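Local coordinates for Csm3 (Thermoplasma volcanium, PDB 6AE2), which forms part of the type III-A CRISPR-Cas effector (Csm) complex, where it probably binds RNA and may act as an endonuclease, at residues Y65-V70 against L132-I137; C73-I78 against D142-I147; E35-T40 against G173-G178; S58-T63 against F166-R171. One frame throughout, in Å; residues are numbered along the deposited sequence.

Interaction 1: residues Y65-V70 against L132-I137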
loop_
_atom_site.group_PDB
_atom_site.type_symbol
_atom_site.label_atom_id
_atom_site.label_comp_id
_atom_site.label_asym_id
_atom_site.label_seq_id
_atom_site.Cartn_x
_atom_site.Cartn_y
_atom_site.Cartn_z
ATOM N N TYR A 65 -17.265 -15.486 -8.443
ATOM C CA TYR A 65 -18.008 -14.438 -9.126
ATOM C C TYR A 65 -18.628 -15.015 -10.388
ATOM O O TYR A 65 -18.094 -15.953 -10.987
ATOM C CB TYR A 65 -17.121 -13.249 -9.523
ATOM C CG TYR A 65 -16.554 -12.421 -8.389
ATOM C CD1 TYR A 65 -15.676 -12.972 -7.464
ATOM C CD2 TYR A 65 -16.876 -11.075 -8.265
ATOM C CE1 TYR A 65 -15.144 -12.209 -6.439
ATOM C CE2 TYR A 65 -16.352 -10.304 -7.241
ATOM C CZ TYR A 65 -15.486 -10.877 -6.331
ATOM O OH TYR A 65 -14.960 -10.113 -5.313
ATOM N N LEU A 66 -19.754 -14.441 -10.797
ATOM C CA LEU A 66 -20.347 -14.715 -12.103
ATOM C C LEU A 66 -19.959 -13.549 -13.007
ATOM O O LEU A 66 -20.587 -12.488 -12.975
ATOM C CB LEU A 66 -21.858 -14.886 -11.996
ATOM C CG LEU A 66 -22.561 -15.562 -13.175
ATOM C CD1 LEU A 66 -22.508 -17.072 -13.030
ATOM C CD2 LEU A 66 -24.002 -15.091 -13.272
ATOM N N ILE A 67 -18.908 -13.745 -13.801
ATOM C CA ILE A 67 -18.316 -12.676 -14.596
ATOM C C ILE A 67 -19.100 -12.514 -15.890
ATOM O O ILE A 67 -19.377 -13.496 -16.589
ATOM C CB ILE A 67 -16.832 -12.964 -14.877
ATOM C CG1 ILE A 67 -16.001 -12.664 -13.629
ATOM C CG2 ILE A 67 -16.330 -12.151 -16.066
ATOM C CD1 ILE A 67 -16.427 -11.397 -12.906
ATOM N N ASN A 68 -19.456 -11.265 -16.206
ATOM C CA ASN A 68 -20.272 -10.911 -17.368
ATOM C C ASN A 68 -21.653 -11.558 -17.310
ATOM O O ASN A 68 -22.346 -11.631 -18.329
ATOM C CB ASN A 68 -19.570 -11.271 -18.686
ATOM C CG ASN A 68 -20.178 -10.563 -19.892
ATOM O OD1 ASN A 68 -20.873 -9.557 -19.749
ATOM N ND2 ASN A 68 -19.929 -11.098 -21.084
ATOM N N ASN A 69 -22.064 -12.019 -16.125
ATOM C CA ASN A 69 -23.342 -12.700 -15.920
ATOM C C ASN A 69 -23.383 -14.051 -16.637
ATOM O O ASN A 69 -24.457 -14.555 -16.973
ATOM C CB ASN A 69 -24.519 -11.810 -16.352
ATOM C CG ASN A 69 -25.836 -12.227 -15.728
ATOM O OD1 ASN A 69 -25.892 -12.613 -14.561
ATOM N ND2 ASN A 69 -26.911 -12.141 -16.506
ATOM N N VAL A 70 -22.211 -14.654 -16.866
ATOM C CA VAL A 70 -22.105 -15.926 -17.577
ATOM C C VAL A 70 -21.189 -16.873 -16.819
ATOM O O VAL A 70 -21.598 -17.964 -16.403
ATOM C CB VAL A 70 -21.553 -15.742 -19.006
ATOM C CG1 VAL A 70 -21.949 -16.925 -19.895
ATOM C CG2 VAL A 70 -21.936 -14.403 -19.607
ATOM N N LEU A 132 -15.191 -7.197 -5.878
ATOM C CA LEU A 132 -14.669 -6.484 -7.036
ATOM C C LEU A 132 -15.749 -5.673 -7.733
ATOM O O LEU A 132 -16.806 -6.199 -8.091
ATOM C CB LEU A 132 -14.057 -7.470 -8.034
ATOM C CG LEU A 132 -12.639 -7.986 -7.797
ATOM C CD1 LEU A 132 -12.365 -9.212 -8.657
ATOM C CD2 LEU A 132 -11.624 -6.897 -8.079
ATOM N N ASP A 133 -15.473 -4.386 -7.923
ATOM C CA ASP A 133 -16.182 -3.619 -8.932
ATOM C C ASP A 133 -15.863 -4.272 -10.268
ATOM O O ASP A 133 -14.804 -4.010 -10.850
ATOM C CB ASP A 133 -15.749 -2.145 -8.894
ATOM C CG ASP A 133 -16.361 -1.297 -10.017
ATOM O OD1 ASP A 133 -16.476 -0.070 -9.821
ATOM O OD2 ASP A 133 -16.713 -1.823 -11.093
ATOM N N ASP A 134 -16.749 -5.142 -10.750
ATOM C CA ASP A 134 -16.553 -5.768 -12.058
ATOM C C ASP A 134 -17.134 -4.853 -13.138
ATOM O O ASP A 134 -18.118 -5.155 -13.815
ATOM C CB ASP A 134 -17.149 -7.172 -12.089
ATOM C CG ASP A 134 -18.576 -7.226 -11.591
ATOM O OD1 ASP A 134 -19.065 -6.208 -11.062
ATOM O OD2 ASP A 134 -19.202 -8.301 -11.723
ATOM N N GLY A 135 -16.478 -3.700 -13.288
ATOM C CA GLY A 135 -16.880 -2.695 -14.257
ATOM C C GLY A 135 -16.164 -2.792 -15.587
ATOM O O GLY A 135 -16.724 -2.473 -16.640
ATOM N N HIS A 136 -14.920 -3.236 -15.555
ATOM C CA HIS A 136 -14.174 -3.472 -16.776
ATOM C C HIS A 136 -13.685 -4.912 -16.816
ATOM O O HIS A 136 -12.617 -5.206 -17.346
ATOM C CB HIS A 136 -13.029 -2.467 -16.891
ATOM C CG HIS A 136 -13.491 -1.042 -16.946
ATOM N ND1 HIS A 136 -14.426 -0.607 -17.859
ATOM C CD2 HIS A 136 -13.153 0.043 -16.206
ATOM C CE1 HIS A 136 -14.640 0.685 -17.683
ATOM N NE2 HIS A 136 -13.879 1.104 -16.688
ATOM N N ILE A 137 -14.469 -5.803 -16.221
ATOM C CA ILE A 137 -14.170 -7.224 -16.128
ATOM C C ILE A 137 -15.296 -7.940 -16.870
ATOM O O ILE A 137 -16.374 -8.181 -16.309
ATOM C CB ILE A 137 -14.051 -7.707 -14.671
ATOM C CG1 ILE A 137 -12.884 -7.037 -13.914
ATOM C CG2 ILE A 137 -13.913 -9.229 -14.613
ATOM C CD1 ILE A 137 -13.201 -5.691 -13.322
#
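Tyr65 sets its CG opposite its own carbonyl carbon (chi1 -67°), and this swings the ring across toward Leu132. Ile67 has the same first torsion (-77°), which places CG1 beside the backbone N; a bend at chi2 then brings CD1 to Ile137. The contact belongs to the six-stranded antiparallel sheet of this RAMP protein. It joins the edge strand 62-67 to the loop that follows strand 125-132. Strand 71-78 runs between these two strands, so the tyrosine spans a whole neighbouring strand. Its hydroxyl ends at the backbone of Leu132. There the amide N of Leu132 donates to Tyr65 OH at 3.0 Å, in a nearly straight bond of 167°. The same hydroxyl makes a weak hydrogen bond to Pro76 O, so it is held by two backbone groups. Leu132 CB lies 3.7 Å from Tyr65 CE2, out of the ring plane. Leu132 CD1 lies over one ring face, and the two side chains cross at about a right angle. Leu75 of the middle strand touches Tyr65, Ile67 and Leu132, which makes this end of the contact a buried apolar layer.

At the other end, Asn68 and Asp134 are exposed. Strand 62-67 ends in a type II beta turn from Leu66 to Asn69. Across from it, Asp134 is the centre of an inverse gamma turn. Ile67 meets the CG2 methyl of Ile137 with two of its own methyls: Ile67 CD1 lies 3.7 Å from Ile137 CG2, and Ile67 CG2 is 4.1 Å from that same atom.

Interaction 2: residues C73-I78 against D142-I147; sequences CDLPYI and DARNVI
Apolar contacts come first. Ala143 CB touches two side chains of the strand. Cys73 SG approaches it to 3.6 Å, and Leu75 CD2 to 3.5 Å. The cysteine reaches it because SG is turned opposite its backbone N (chi1 -155°). Leu75 CD2 also touches the aliphatic part of Arg144, 3.6 Å from CD, and these two side chains run past one another in opposite directions. Further along, the Pro76 ring presents CG to two partners. Ile147 CD1 is 3.7 Å from Pro76 CG, and Val146 CG1 is 4.1 Å from the same atom.

These residues pack the short helix 140-143, and the turn after it, against strand 71-78 of the antiparallel sheet. Two backbone bonds shape the turn: Val146 N to Ala143 O, and a weak one from Ile147 N to Arg144 O. Val146 and Pro76 also both touch Val170 of strand 166-170.

Arg144 is the polar residue here, and it is poorly ordered. Its chain bends at chi2 and chi3, which in the model brings the guanidinium beside the Asp74-Leu75 backbone. Leu75 N lies at the guanidinium edge, in its plane. The modelled approach of Arg144 NH1 to Asp74 O is too short to be trusted, so the exact position of the group is doubtful and no bond to the strand is claimed. Ile147 CD1 stands over one face of the guanidinium, offset toward its rim. Arg144 NH2 makes a long, weak ion pair with Glu168 OE1.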
loop_
_atom_site.group_PDB
_atom_site.type_symbol
_atom_site.label_atom_id
_atom_site.label_comp_id
_atom_site.label_asym_id
_atom_site.label_seq_id
_atom_site.Cartn_x
_atom_site.Cartn_y
_atom_site.Cartn_z
ATOM N N CYS A 73 -16.158 -17.615 -11.882
ATOM C CA CYS A 73 -14.744 -17.311 -11.747
ATOM C C CYS A 73 -14.427 -17.072 -10.279
ATOM O O CYS A 73 -15.171 -16.375 -9.583
ATOM C CB CYS A 73 -14.364 -16.084 -12.580
ATOM S SG CYS A 73 -12.638 -16.018 -13.082
ATOM N N ASP A 74 -13.328 -17.656 -9.815
ATOM C CA ASP A 74 -12.818 -17.394 -8.476
ATOM C C ASP A 74 -11.964 -16.134 -8.529
ATOM O O ASP A 74 -10.985 -16.077 -9.280
ATOM C CB ASP A 74 -12.006 -18.581 -7.961
ATOM C CG ASP A 74 -12.882 -19.748 -7.547
ATOM O OD1 ASP A 74 -14.091 -19.530 -7.318
ATOM O OD2 ASP A 74 -12.365 -20.881 -7.453
ATOM N N LEU A 75 -12.331 -15.129 -7.748
ATOM C CA LEU A 75 -11.686 -13.830 -7.802
ATOM C C LEU A 75 -11.506 -13.297 -6.392
ATOM O O LEU A 75 -12.224 -13.708 -5.471
ATOM C CB LEU A 75 -12.504 -12.840 -8.643
ATOM C CG LEU A 75 -12.379 -12.910 -10.164
ATOM C CD1 LEU A 75 -13.591 -12.240 -10.811
ATOM C CD2 LEU A 75 -11.080 -12.246 -10.600
ATOM N N PRO A 76 -10.554 -12.386 -6.184
ATOM C CA PRO A 76 -10.316 -11.861 -4.836
ATOM C C PRO A 76 -11.522 -11.127 -4.271
ATOM O O PRO A 76 -12.356 -10.586 -5.003
ATOM C CB PRO A 76 -9.138 -10.899 -5.033
ATOM C CG PRO A 76 -8.445 -11.402 -6.240
ATOM C CD PRO A 76 -9.526 -11.930 -7.137
ATOM N N TYR A 77 -11.608 -11.131 -2.945
ATOM C CA TYR A 77 -12.475 -10.231 -2.204
ATOM C C TYR A 77 -11.741 -9.825 -0.936
ATOM O O TYR A 77 -10.786 -10.481 -0.513
ATOM C CB TYR A 77 -13.837 -10.866 -1.879
ATOM C CG TYR A 77 -13.830 -11.855 -0.731
ATOM C CD1 TYR A 77 -13.560 -13.199 -0.951
ATOM C CD2 TYR A 77 -14.114 -11.448 0.568
ATOM C CE1 TYR A 77 -13.559 -14.108 0.091
ATOM C CE2 TYR A 77 -14.111 -12.350 1.617
ATOM C CZ TYR A 77 -13.835 -13.678 1.371
ATOM O OH TYR A 77 -13.835 -14.580 2.408
ATOM N N ILE A 78 -12.181 -8.725 -0.336
ATOM C CA ILE A 78 -11.551 -8.203 0.870
ATOM C C ILE A 78 -12.461 -8.528 2.051
ATOM O O ILE A 78 -13.560 -7.961 2.162
ATOM C CB ILE A 78 -11.278 -6.697 0.769
ATOM C CG1 ILE A 78 -10.308 -6.414 -0.379
ATOM C CG2 ILE A 78 -10.705 -6.175 2.074
ATOM C CD1 ILE A 78 -9.800 -4.986 -0.412
ATOM N N ASP A 142 -9.949 -11.649 -18.520
ATOM C CA ASP A 142 -9.844 -10.313 -17.941
ATOM C C ASP A 142 -9.842 -10.370 -16.421
ATOM O O ASP A 142 -9.275 -9.486 -15.766
ATOM C CB ASP A 142 -11.005 -9.430 -18.409
ATOM C CG ASP A 142 -10.890 -9.023 -19.862
ATOM O OD1 ASP A 142 -9.754 -8.892 -20.360
ATOM O OD2 ASP A 142 -11.946 -8.818 -20.502
ATOM N N ALA A 143 -10.476 -11.396 -15.849
ATOM C CA ALA A 143 -10.655 -11.527 -14.410
ATOM C C ALA A 143 -9.323 -11.512 -13.674
ATOM O O ALA A 143 -8.977 -10.505 -13.054
ATOM C CB ALA A 143 -11.426 -12.807 -14.081
ATOM N N ARG A 144 -8.564 -12.606 -13.742
ATOM C CA ARG A 144 -7.339 -12.763 -12.968
ATOM C C ARG A 144 -6.110 -12.150 -13.634
ATOM O O ARG A 144 -4.981 -12.475 -13.249
ATOM C CB ARG A 144 -7.096 -14.239 -12.655
ATOM C CG ARG A 144 -8.380 -14.940 -12.251
ATOM C CD ARG A 144 -8.601 -14.871 -10.743
ATOM N NE ARG A 144 -7.541 -15.480 -9.940
ATOM C CZ ARG A 144 -7.756 -16.025 -8.745
ATOM N NH1 ARG A 144 -8.975 -16.023 -8.234
ATOM N NH2 ARG A 144 -6.766 -16.570 -8.059
ATOM N N ASN A 145 -6.299 -11.272 -14.621
ATOM C CA ASN A 145 -5.338 -10.190 -14.794
ATOM C C ASN A 145 -5.227 -9.383 -13.509
ATOM O O ASN A 145 -4.176 -8.803 -13.221
ATOM C CB ASN A 145 -5.764 -9.283 -15.945
ATOM C CG ASN A 145 -5.303 -9.789 -17.294
ATOM O OD1 ASN A 145 -5.056 -10.980 -17.476
ATOM N ND2 ASN A 145 -5.186 -8.877 -18.255
ATOM N N VAL A 146 -6.313 -9.337 -12.731
ATOM C CA VAL A 146 -6.348 -8.658 -11.441
ATOM C C VAL A 146 -5.245 -9.164 -10.517
ATOM O O VAL A 146 -4.793 -8.437 -9.623
ATOM C CB VAL A 146 -7.760 -8.833 -10.831
ATOM C CG1 VAL A 146 -7.750 -8.801 -9.315
ATOM C CG2 VAL A 146 -8.710 -7.784 -11.393
ATOM N N ILE A 147 -4.769 -10.388 -10.726
ATOM C CA ILE A 147 -3.836 -11.020 -9.803
ATOM C C ILE A 147 -2.454 -11.099 -10.438
ATOM O O ILE A 147 -2.294 -11.596 -11.562
ATOM C CB ILE A 147 -4.334 -12.405 -9.349
ATOM C CG1 ILE A 147 -5.327 -12.238 -8.190
ATOM C CG2 ILE A 147 -3.167 -13.279 -8.922
ATOM C CD1 ILE A 147 -5.673 -13.500 -7.463
#

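Interaction 3: residues E35-T40 against G173-G178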
loop_
_atom_site.group_PDB
_atom_site.type_symbol
_atom_site.label_atom_id
_atom_site.label_comp_id
_atom_site.label_asym_id
_atom_site.label_seq_id
_atom_site.Cartn_x
_atom_site.Cartn_y
_atom_site.Cartn_z
ATOM N N GLU A 35 -15.666 2.316 -1.031
ATOM C CA GLU A 35 -14.836 1.833 -2.125
ATOM C C GLU A 35 -13.394 1.721 -1.649
ATOM O O GLU A 35 -12.892 2.607 -0.948
ATOM C CB GLU A 35 -14.913 2.755 -3.346
ATOM C CG GLU A 35 -13.893 2.427 -4.432
ATOM C CD GLU A 35 -14.061 3.275 -5.679
ATOM O OE1 GLU A 35 -15.177 3.292 -6.240
ATOM O OE2 GLU A 35 -13.077 3.919 -6.102
ATOM N N ILE A 36 -12.736 0.629 -2.029
ATOM C CA ILE A 36 -11.359 0.343 -1.641
ATOM C C ILE A 36 -10.544 0.181 -2.915
ATOM O O ILE A 36 -10.753 -0.775 -3.675
ATOM C CB ILE A 36 -11.259 -0.914 -0.769
ATOM C CG1 ILE A 36 -12.020 -0.722 0.541
ATOM C CG2 ILE A 36 -9.806 -1.274 -0.510
ATOM C CD1 ILE A 36 -11.989 -1.936 1.427
ATOM N N GLU A 37 -9.610 1.097 -3.149
ATOM C CA GLU A 37 -8.733 1.025 -4.311
ATOM C C GLU A 37 -7.352 0.544 -3.886
ATOM O O GLU A 37 -6.774 1.062 -2.923
ATOM C CB GLU A 37 -8.623 2.377 -5.017
ATOM C CG GLU A 37 -7.887 2.290 -6.347
ATOM C CD GLU A 37 -7.738 3.632 -7.035
ATOM O OE1 GLU A 37 -7.486 3.645 -8.259
ATOM O OE2 GLU A 37 -7.867 4.670 -6.353
ATOM N N VAL A 38 -6.833 -0.442 -4.610
ATOM C CA VAL A 38 -5.502 -0.979 -4.354
ATOM C C VAL A 38 -4.470 -0.044 -4.975
ATOM O O VAL A 38 -4.514 0.233 -6.178
ATOM C CB VAL A 38 -5.373 -2.402 -4.915
ATOM C CG1 VAL A 38 -3.939 -2.890 -4.817
ATOM C CG2 VAL A 38 -6.316 -3.349 -4.185
ATOM N N LEU A 39 -3.541 0.448 -4.155
ATOM C CA LEU A 39 -2.447 1.296 -4.619
ATOM C C LEU A 39 -1.142 0.530 -4.805
ATOM O O LEU A 39 -0.431 0.764 -5.788
ATOM C CB LEU A 39 -2.226 2.459 -3.647
ATOM C CG LEU A 39 -3.437 3.365 -3.411
ATOM C CD1 LEU A 39 -3.059 4.545 -2.536
ATOM C CD2 LEU A 39 -4.022 3.840 -4.732
ATOM N N THR A 40 -0.800 -0.369 -3.879
ATOM C CA THR A 40 0.262 -1.340 -4.096
ATOM C C THR A 40 -0.324 -2.733 -3.935
ATOM O O THR A 40 -1.296 -2.928 -3.197
ATOM C CB THR A 40 1.428 -1.185 -3.116
ATOM O OG1 THR A 40 0.942 -1.262 -1.766
ATOM C CG2 THR A 40 2.109 0.160 -3.327
ATOM N N GLY A 173 -4.891 -0.673 -8.734
ATOM C CA GLY A 173 -5.953 -0.130 -9.546
ATOM C C GLY A 173 -7.264 -0.886 -9.486
ATOM O O GLY A 173 -8.297 -0.326 -9.871
ATOM N N THR A 174 -7.259 -2.137 -9.037
ATOM C CA THR A 174 -8.520 -2.842 -8.873
ATOM C C THR A 174 -9.288 -2.252 -7.699
ATOM O O THR A 174 -8.704 -1.803 -6.708
ATOM C CB THR A 174 -8.304 -4.339 -8.648
ATOM O OG1 THR A 174 -8.116 -4.584 -7.252
ATOM C CG2 THR A 174 -7.099 -4.836 -9.427
ATOM N N LYS A 175 -10.609 -2.247 -7.821
ATOM C CA LYS A 175 -11.467 -1.574 -6.862
ATOM C C LYS A 175 -12.459 -2.555 -6.259
ATOM O O LYS A 175 -12.970 -3.443 -6.948
ATOM C CB LYS A 175 -12.201 -0.405 -7.520
ATOM C CG LYS A 175 -11.334 0.836 -7.646
ATOM C CD LYS A 175 -11.716 1.678 -8.849
ATOM C CE LYS A 175 -10.946 2.989 -8.857
ATOM N NZ LYS A 175 -11.625 4.026 -9.681
ATOM N N PHE A 176 -12.718 -2.385 -4.967
ATOM C CA PHE A 176 -13.644 -3.221 -4.218
ATOM C C PHE A 176 -14.772 -2.357 -3.674
ATOM O O PHE A 176 -14.542 -1.225 -3.232
ATOM C CB PHE A 176 -12.941 -3.936 -3.066
ATOM C CG PHE A 176 -11.905 -4.929 -3.511
ATOM C CD1 PHE A 176 -12.227 -6.268 -3.680
ATOM C CD2 PHE A 176 -10.607 -4.520 -3.768
ATOM C CE1 PHE A 176 -11.269 -7.182 -4.091
ATOM C CE2 PHE A 176 -9.647 -5.425 -4.178
ATOM C CZ PHE A 176 -9.977 -6.756 -4.339
ATOM N N LYS A 177 -15.988 -2.894 -3.707
ATOM C CA LYS A 177 -17.170 -2.206 -3.207
ATOM C C LYS A 177 -17.730 -2.966 -2.015
ATOM O O LYS A 177 -17.916 -4.186 -2.084
ATOM C CB LYS A 177 -18.233 -2.077 -4.299
ATOM C CG LYS A 177 -17.907 -1.047 -5.366
ATOM C CD LYS A 177 -18.963 -1.048 -6.460
ATOM C CE LYS A 177 -18.704 0.046 -7.483
ATOM N NZ LYS A 177 -19.676 -0.012 -8.614
ATOM N N GLY A 178 -17.993 -2.245 -0.931
ATOM C CA GLY A 178 -18.549 -2.850 0.263
ATOM C C GLY A 178 -19.301 -1.825 1.083
ATOM O O GLY A 178 -19.075 -0.616 0.972
#
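Two neighbouring strands of the central antiparallel sheet, 26-38 and 175-185, pair here near the end of the first and the start of the second. Ile36 and Phe176 form a hydrogen-bonded pair, flanked by the non-hydrogen-bonded pairs Glu35-Lys177 and Glu37-Lys175. Ile36 N donates to Phe176 O and Phe176 N to Ile36 O, each at 2.9 Å. Val38 N then donates to Thr174 O at 3.1 Å, almost in line with the carbonyl.

One face of the sheet is buried. Phe176 places CG opposite its carbonyl carbon (chi1 -65°), and its ring turns an edge to Ile36 O and to Val38 CG2, which is 3.9 Å from Phe176 CE2. Ile78, Ala130 and Leu132 pack round this ring.

The other face is charged. Lys175 extends beside Glu37, the two side chains pointing the same way, and crosses Glu35 at a slant. Lys175 NZ makes a long salt bridge to Glu35 OE2 (3.9 Å), while Glu37 OE1 stays 4.4 Å from Lys175 NZ. Glu37 also has a weak, long ion pair with Lys221 of strand 220-230. The regular pairing ends at Val38, whose O is met not by Thr174 N but by Gly173 N, at 2.7 Å.

Interaction 4: residues S58-T63 against F166-R171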
loop_
_atom_site.group_PDB
_atom_site.type_symbol
_atom_site.label_atom_id
_atom_site.label_comp_id
_atom_site.label_asym_id
_atom_site.label_seq_id
_atom_site.Cartn_x
_atom_site.Cartn_y
_atom_site.Cartn_z
ATOM N N SER A 58 1.808 -18.713 -2.084
ATOM C CA SER A 58 0.679 -18.408 -1.217
ATOM C C SER A 58 -0.363 -17.594 -1.977
ATOM O O SER A 58 -0.095 -16.453 -2.376
ATOM C CB SER A 58 1.143 -17.658 0.033
ATOM O OG SER A 58 1.850 -16.482 -0.312
ATOM N N PRO A 59 -1.551 -18.144 -2.202
ATOM C CA PRO A 59 -2.579 -17.412 -2.945
ATOM C C PRO A 59 -3.369 -16.478 -2.041
ATOM O O PRO A 59 -3.350 -16.584 -0.814
ATOM C CB PRO A 59 -3.471 -18.532 -3.491
ATOM C CG PRO A 59 -3.392 -19.585 -2.438
ATOM C CD PRO A 59 -1.995 -19.504 -1.848
ATOM N N VAL A 60 -4.070 -15.548 -2.678
ATOM C CA VAL A 60 -4.938 -14.632 -1.957
ATOM C C VAL A 60 -6.314 -15.268 -1.821
ATOM O O VAL A 60 -6.694 -16.164 -2.579
ATOM C CB VAL A 60 -5.030 -13.258 -2.645
ATOM C CG1 VAL A 60 -3.674 -12.570 -2.648
ATOM C CG2 VAL A 60 -5.555 -13.415 -4.047
ATOM N N ILE A 61 -7.075 -14.795 -0.835
ATOM C CA ILE A 61 -8.398 -15.348 -0.577
ATOM C C ILE A 61 -9.340 -14.953 -1.708
ATOM O O ILE A 61 -9.334 -13.807 -2.177
ATOM C CB ILE A 61 -8.909 -14.890 0.799
ATOM C CG1 ILE A 61 -10.113 -15.725 1.237
ATOM C CG2 ILE A 61 -9.229 -13.395 0.811
ATOM C CD1 ILE A 61 -10.457 -15.555 2.704
ATOM N N THR A 62 -10.135 -15.911 -2.177
ATOM C CA THR A 62 -11.018 -15.697 -3.313
ATOM C C THR A 62 -12.401 -16.264 -3.023
ATOM O O THR A 62 -12.606 -17.025 -2.073
ATOM C CB THR A 62 -10.458 -16.334 -4.596
ATOM O OG1 THR A 62 -10.348 -17.751 -4.421
ATOM C CG2 THR A 62 -9.091 -15.763 -4.935
ATOM N N THR A 63 -13.356 -15.875 -3.864
ATOM C CA THR A 63 -14.694 -16.447 -3.853
ATOM C C THR A 63 -15.241 -16.411 -5.273
ATOM O O THR A 63 -14.689 -15.753 -6.158
ATOM C CB THR A 63 -15.621 -15.707 -2.885
ATOM O OG1 THR A 63 -16.825 -16.462 -2.710
ATOM C CG2 THR A 63 -15.970 -14.330 -3.423
ATOM N N PHE A 166 6.598 -17.588 -4.452
ATOM C CA PHE A 166 5.772 -16.808 -5.370
ATOM C C PHE A 166 4.474 -16.433 -4.668
ATOM O O PHE A 166 3.658 -17.304 -4.353
ATOM C CB PHE A 166 5.501 -17.593 -6.653
ATOM C CG PHE A 166 6.747 -17.956 -7.405
ATOM C CD1 PHE A 166 7.465 -19.095 -7.080
ATOM C CD2 PHE A 166 7.208 -17.149 -8.430
ATOM C CE1 PHE A 166 8.615 -19.426 -7.769
ATOM C CE2 PHE A 166 8.356 -17.474 -9.123
ATOM C CZ PHE A 166 9.061 -18.614 -8.792
ATOM N N ILE A 167 4.280 -15.139 -4.438
ATOM C CA ILE A 167 3.152 -14.629 -3.670
ATOM C C ILE A 167 2.172 -13.950 -4.615
ATOM O O ILE A 167 2.571 -13.184 -5.500
ATOM C CB ILE A 167 3.626 -13.661 -2.570
ATOM C CG1 ILE A 167 4.721 -14.320 -1.727
ATOM C CG2 ILE A 167 2.457 -13.219 -1.702
ATOM C CD1 ILE A 167 5.054 -13.573 -0.456
ATOM N N GLU A 168 0.887 -14.237 -4.428
ATOM C CA GLU A 168 -0.159 -13.594 -5.205
ATOM C C GLU A 168 -0.506 -12.239 -4.604
ATOM O O GLU A 168 -0.483 -12.052 -3.384
ATOM C CB GLU A 168 -1.412 -14.470 -5.252
ATOM C CG GLU A 168 -1.331 -15.638 -6.218
ATOM C CD GLU A 168 -2.654 -16.368 -6.344
ATOM O OE1 GLU A 168 -3.634 -15.939 -5.699
ATOM O OE2 GLU A 168 -2.710 -17.376 -7.081
ATOM N N ARG A 169 -0.818 -11.284 -5.479
ATOM C CA ARG A 169 -1.258 -9.959 -5.066
ATOM C C ARG A 169 -2.344 -9.470 -6.011
ATOM O O ARG A 169 -2.385 -9.846 -7.187
ATOM C CB ARG A 169 -0.118 -8.926 -5.041
ATOM C CG ARG A 169 1.207 -9.423 -4.493
ATOM C CD ARG A 169 2.350 -8.574 -5.007
ATOM N NE ARG A 169 2.520 -7.356 -4.223
ATOM C CZ ARG A 169 3.212 -6.298 -4.629
ATOM N NH1 ARG A 169 3.796 -6.303 -5.820
ATOM N NH2 ARG A 169 3.314 -5.233 -3.847
ATOM N N VAL A 170 -3.224 -8.626 -5.484
ATOM C CA VAL A 170 -4.227 -7.945 -6.290
ATOM C C VAL A 170 -3.583 -6.682 -6.843
ATOM O O VAL A 170 -3.158 -5.810 -6.078
ATOM C CB VAL A 170 -5.478 -7.619 -5.462
ATOM C CG1 VAL A 170 -6.569 -7.069 -6.355
ATOM C CG2 VAL A 170 -5.964 -8.857 -4.718
ATOM N N ARG A 171 -3.497 -6.590 -8.168
ATOM C CA ARG A 171 -2.707 -5.542 -8.792
ATOM C C ARG A 171 -3.267 -4.161 -8.458
ATOM O O ARG A 171 -4.439 -3.996 -8.115
ATOM C CB ARG A 171 -2.645 -5.741 -10.308
ATOM C CG ARG A 171 -3.905 -5.350 -11.065
ATOM C CD ARG A 171 -3.807 -5.787 -12.518
ATOM N NE ARG A 171 -5.094 -5.739 -13.208
ATOM C CZ ARG A 171 -5.250 -5.944 -14.513
ATOM N NH1 ARG A 171 -4.197 -6.216 -15.275
ATOM N NH2 ARG A 171 -6.457 -5.882 -15.056
#
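Glu168 lies along the backbone of Ser58, Pro59 and Val60, touching each in turn. Glu168 CB rests 3.7 Å from Ser58 O. Next, Glu168 CG, set opposite the carbonyl carbon (chi1 -77°), meets Pro59 CA at 3.9 Å. The chain stays extended, which carries Glu168 CD on to Pro59 CA at 3.6 Å. At the tip the two oxygens differ. Glu168 OE2 only brushes the proline, 3.8 Å from Pro59 CB. Glu168 OE1 accepts a hydrogen bond from Val60 N at 3.1 Å, the donor coming from above the carboxylate plane, 41° out of it.

The backbones add two more bonds. Glu168 N donates to Ser58 O and Ser58 N to Phe166 O, both at 3.2 Å. Together they bridge Ser58 to Ile167, whose CG2 packs on Ser58 OG. Arg169 leaves this contact; its guanidinium makes salt bridges to Glu148 and to Asp129 of the second subunit.

The contact thus ties the segment leading into edge strand 62-67 to strand 166-170, which pairs with strand 147-151 in a small two-stranded sheet. Val60 packs on Ile147 of that partner strand, and Val170 reaches Pro76 of strand 71-78.

How the interactions relate
Interactions 1 and 2 lie about 9 Å apart between centres, as do interactions 2 and 4. In both cases strand 71-78, paired with strand 62-67, makes the connection. Interactions 1 and 4 both use strand 62-67, but their centres are about 18 Å apart. Between interactions 2 and 4 the strand pairing brings Thr63 O to 2.9 Å from Leu75 N. They meet again where Arg171 N is 2.7 Å from Val146 O. Interaction 3 is nearer the chain centre and encloses the other three along the sequence. It joins interaction 1 through Asp133 N and Lys175 O, 2.8 Å apart. Ile78 CD1, 3.5 Å from Phe176 CD2, links interactions 2 and 3. Interactions 3 and 4 both touch the second subunit.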